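Local coordinates for putative uncharacterized protein Smu.1393c (PDB 4L9A), which is probably a carboxylesterase of the alpha/beta hydrolase fold, cleaving carboxylic ester bonds by hydrolysis, at residues I33-R38 and L73-P78. Numbering follows the deposited sequence.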
ATOM      1  N   ILE A  33       6.557  -4.722 -14.617  1.00 23.19           N
ATOM      2  CA  ILE A  33       6.284  -4.308 -13.239  1.00 23.47           C
ATOM      3  C   ILE A  33       7.087  -5.208 -12.311  1.00 19.85           C
ATOM      4  O   ILE A  33       7.034  -6.418 -12.428  1.00 22.90           O
ATOM      5  CB  ILE A  33       4.790  -4.400 -12.920  1.00 22.44           C
ATOM      6  CG1 ILE A  33       4.001  -3.458 -13.835  1.00 23.44           C
ATOM      7  CG2 ILE A  33       4.516  -4.061 -11.431  1.00 22.64           C
ATOM      8  CD1 ILE A  33       4.210  -1.940 -13.512  1.00 24.43           C
ATOM      9  N   TYR A  34       7.833  -4.607 -11.396  1.00 26.64           N
ATOM     10  CA  TYR A  34       8.618  -5.362 -10.429  1.00 27.90           C
ATOM     11  C   TYR A  34       7.758  -6.010  -9.341  1.00 28.35           C
ATOM     12  O   TYR A  34       6.944  -5.349  -8.672  1.00 20.02           O
ATOM     13  CB  TYR A  34       9.647  -4.440  -9.796  1.00 26.21           C
ATOM     14  CG  TYR A  34      10.574  -5.081  -8.785  1.00 24.58           C
ATOM     15  CD1 TYR A  34      11.732  -5.733  -9.199  1.00 33.09           C
ATOM     16  CD2 TYR A  34      10.320  -4.982  -7.415  1.00 25.98           C
ATOM     17  CE1 TYR A  34      12.598  -6.293  -8.288  1.00 31.22           C
ATOM     18  CE2 TYR A  34      11.192  -5.536  -6.486  1.00 29.47           C
ATOM     19  CZ  TYR A  34      12.328  -6.192  -6.933  1.00 30.41           C
ATOM     20  OH  TYR A  34      13.201  -6.751  -6.031  1.00 31.41           O
ATOM     21  N   THR A  35       7.951  -7.309  -9.167  1.00 21.05           N
ATOM     22  CA  THR A  35       7.247  -8.059  -8.135  1.00 23.54           C
ATOM     23  C   THR A  35       8.208  -8.907  -7.323  1.00 28.95           C
ATOM     24  O   THR A  35       9.287  -9.270  -7.805  1.00 31.92           O
ATOM     25  CB  THR A  35       6.202  -9.015  -8.738  1.00 21.88           C
ATOM     26  OG1 THR A  35       6.866 -10.027  -9.496  1.00 27.78           O
ATOM     27  CG2 THR A  35       5.221  -8.271  -9.648  1.00 23.76           C
ATOM     28  N   CYS A  36       7.802  -9.225  -6.096  1.00 27.78           N
ATOM     29  CA  CYS A  36       8.478 -10.217  -5.273  1.00 25.58           C
ATOM     30  C   CYS A  36       7.426 -11.204  -4.814  1.00 28.63           C
ATOM     31  O   CYS A  36       6.338 -10.805  -4.402  1.00 29.58           O
ATOM     32  CB  CYS A  36       9.143  -9.572  -4.061  1.00 27.07           C
ATOM     33  SG  CYS A  36      10.378  -8.345  -4.480  1.00 33.31           S
ATOM     34  N   HIS A  37       7.744 -12.490  -4.857  1.00 25.44           N
ATOM     35  CA  HIS A  37       6.705 -13.506  -4.726  1.00 32.91           C
ATOM     36  C   HIS A  37       7.141 -14.765  -3.976  1.00 37.43           C
ATOM     37  O   HIS A  37       8.267 -15.233  -4.120  1.00 36.61           O
ATOM     38  CB  HIS A  37       6.197 -13.887  -6.121  1.00 34.58           C
ATOM     39  CG  HIS A  37       5.262 -15.057  -6.129  1.00 37.07           C
ATOM     40  ND1 HIS A  37       5.680 -16.340  -6.405  1.00 39.89           N
ATOM     41  CD2 HIS A  37       3.930 -15.137  -5.898  1.00 40.27           C
ATOM     42  CE1 HIS A  37       4.647 -17.162  -6.350  1.00 40.19           C
ATOM     43  NE2 HIS A  37       3.573 -16.456  -6.045  1.00 44.51           N
ATOM     44  N   ARG A  38       6.224 -15.306  -3.183  1.00 31.70           N
ATOM     45  CA  ARG A  38       6.428 -16.567  -2.485  1.00 38.92           C
ATOM     46  C   ARG A  38       5.171 -17.389  -2.692  1.00 42.02           C
ATOM     47  O   ARG A  38       4.058 -16.878  -2.550  1.00 36.53           O
ATOM     48  CB  ARG A  38       6.630 -16.319  -0.986  1.00 41.75           C
ATOM     49  CG  ARG A  38       6.945 -17.559  -0.185  1.00 50.32           C
ATOM     50  CD  ARG A  38       7.397 -17.200   1.211  1.00 48.45           C
ATOM     51  NE  ARG A  38       6.279 -17.024   2.140  1.00 45.44           N
ATOM     52  CZ  ARG A  38       6.371 -16.356   3.285  1.00 44.30           C
ATOM     53  NH1 ARG A  38       7.522 -15.785   3.624  1.00 44.14           N
ATOM     54  NH2 ARG A  38       5.315 -16.244   4.090  1.00 38.70           N
ATOM     55  N   LEU A  73       2.926 -11.647  -2.309  1.00 26.77           N
ATOM     56  CA  LEU A  73       3.134 -10.964  -3.581  1.00 26.95           C
ATOM     57  C   LEU A  73       3.268  -9.487  -3.309  1.00 29.55           C
ATOM     58  O   LEU A  73       2.322  -8.852  -2.849  1.00 23.94           O
ATOM     59  CB  LEU A  73       1.962 -11.198  -4.546  1.00 23.67           C
ATOM     60  CG  LEU A  73       1.985 -10.428  -5.864  1.00 27.77           C
ATOM     61  CD1 LEU A  73       3.257 -10.748  -6.713  1.00 23.09           C
ATOM     62  CD2 LEU A  73       0.728 -10.752  -6.663  1.00 34.86           C
ATOM     63  N   THR A  74       4.442  -8.935  -3.579  1.00 25.45           N
ATOM     64  CA  THR A  74       4.597  -7.494  -3.495  1.00 26.83           C
ATOM     65  C   THR A  74       4.685  -6.926  -4.901  1.00 24.77           C
ATOM     66  O   THR A  74       5.249  -7.559  -5.814  1.00 22.81           O
ATOM     67  CB  THR A  74       5.833  -7.091  -2.674  1.00 22.51           C
ATOM     68  OG1 THR A  74       7.023  -7.410  -3.403  1.00 24.39           O
ATOM     69  CG2 THR A  74       5.849  -7.812  -1.313  1.00 22.00           C
ATOM     70  N   ILE A  75       4.143  -5.726  -5.067  1.00 22.12           N
ATOM     71  CA  ILE A  75       4.086  -5.062  -6.360  1.00 21.73           C
ATOM     72  C   ILE A  75       4.556  -3.611  -6.248  1.00 24.16           C
ATOM     73  O   ILE A  75       4.045  -2.848  -5.416  1.00 23.61           O
ATOM     74  CB  ILE A  75       2.641  -5.081  -6.920  1.00 28.46           C
ATOM     75  CG1 ILE A  75       2.138  -6.521  -7.060  1.00 28.65           C
ATOM     76  CG2 ILE A  75       2.566  -4.357  -8.261  1.00 27.02           C
ATOM     77  CD1 ILE A  75       0.668  -6.619  -7.483  1.00 24.98           C
ATOM     78  N   ASP A  76       5.528  -3.227  -7.076  1.00 21.06           N
ATOM     79  CA  ASP A  76       5.995  -1.839  -7.129  1.00 16.33           C
ATOM     80  C   ASP A  76       5.263  -1.065  -8.231  1.00 24.45           C
ATOM     81  O   ASP A  76       5.266  -1.475  -9.385  1.00 23.31           O
ATOM     82  CB  ASP A  76       7.508  -1.764  -7.383  1.00 20.62           C
ATOM     83  CG  ASP A  76       8.335  -2.252  -6.198  1.00 22.13           C
ATOM     84  OD1 ASP A  76       7.752  -2.873  -5.272  1.00 19.68           O
ATOM     85  OD2 ASP A  76       9.571  -2.039  -6.205  1.00 21.50           O
ATOM     86  N   ALA A  77       4.645   0.062  -7.881  1.00 20.30           N
ATOM     87  CA  ALA A  77       3.989   0.897  -8.887  1.00 22.89           C
ATOM     88  C   ALA A  77       5.028   1.514  -9.823  1.00 18.47           C
ATOM     89  O   ALA A  77       6.203   1.634  -9.471  1.00 21.68           O
ATOM     90  CB  ALA A  77       3.148   2.005  -8.208  1.00 19.87           C
ATOM     91  N   PRO A  78       4.602   1.904 -11.028  1.00 21.79           N
ATOM     92  CA  PRO A  78       5.524   2.638 -11.899  1.00 26.82           C
ATOM     93  C   PRO A  78       6.166   3.788 -11.131  1.00 27.90           C
ATOM     94  O   PRO A  78       5.544   4.347 -10.212  1.00 23.58           O
ATOM     95  CB  PRO A  78       4.598   3.180 -12.996  1.00 26.68           C
ATOM     96  CG  PRO A  78       3.511   2.159 -13.077  1.00 21.98           C
ATOM     97  CD  PRO A  78       3.284   1.708 -11.655  1.00 17.37           C
TER
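Cys-36 and Thr-74 form the hydrogen-bonded pair of an antiparallel ladder, at 169° between strand directions, where the alpha/beta hydrolase sheet changes from its antiparallel edge to the parallel strands that begin with 71-75. Thr-74 N gives a nearly straight bond of 2.8 Å to Cys-36 O, and Cys-36 N returns one to Thr-74 O. Thr-35 with Ile-75 and His-37 with Leu-73 are the flanking non-hydrogen-bonded pairs. A further bond, Asp-76 N to Tyr-34 O at 3.0 Å, nearly straight, extends the pairing of 33-38 with 73-78 beyond Ile-75.

On the face of Thr-35 and Ile-75, the side chains of Ile-33 and Ile-75 cross obliquely, CG2 to CG2 at 3.7 Å, both also touching Trp-96 of helix 93-106. Farther out, Ile-33 CD1 touches the ring of Pro-78. On the other face, Asp-76 lies side by side with Tyr-34, its carboxylate plane 47° from the ring and OD2 3.3 Å from CD2; Ser-54, Thr-55 and Tyr-82 bind the carboxylate oxygens. Thr-74 OG1, set between its own backbone N and carbonyl carbon (chi1 71°), sits 3.1 Å from Cys-36 CB and also accepts a weak, bent bond from Cys-36 N.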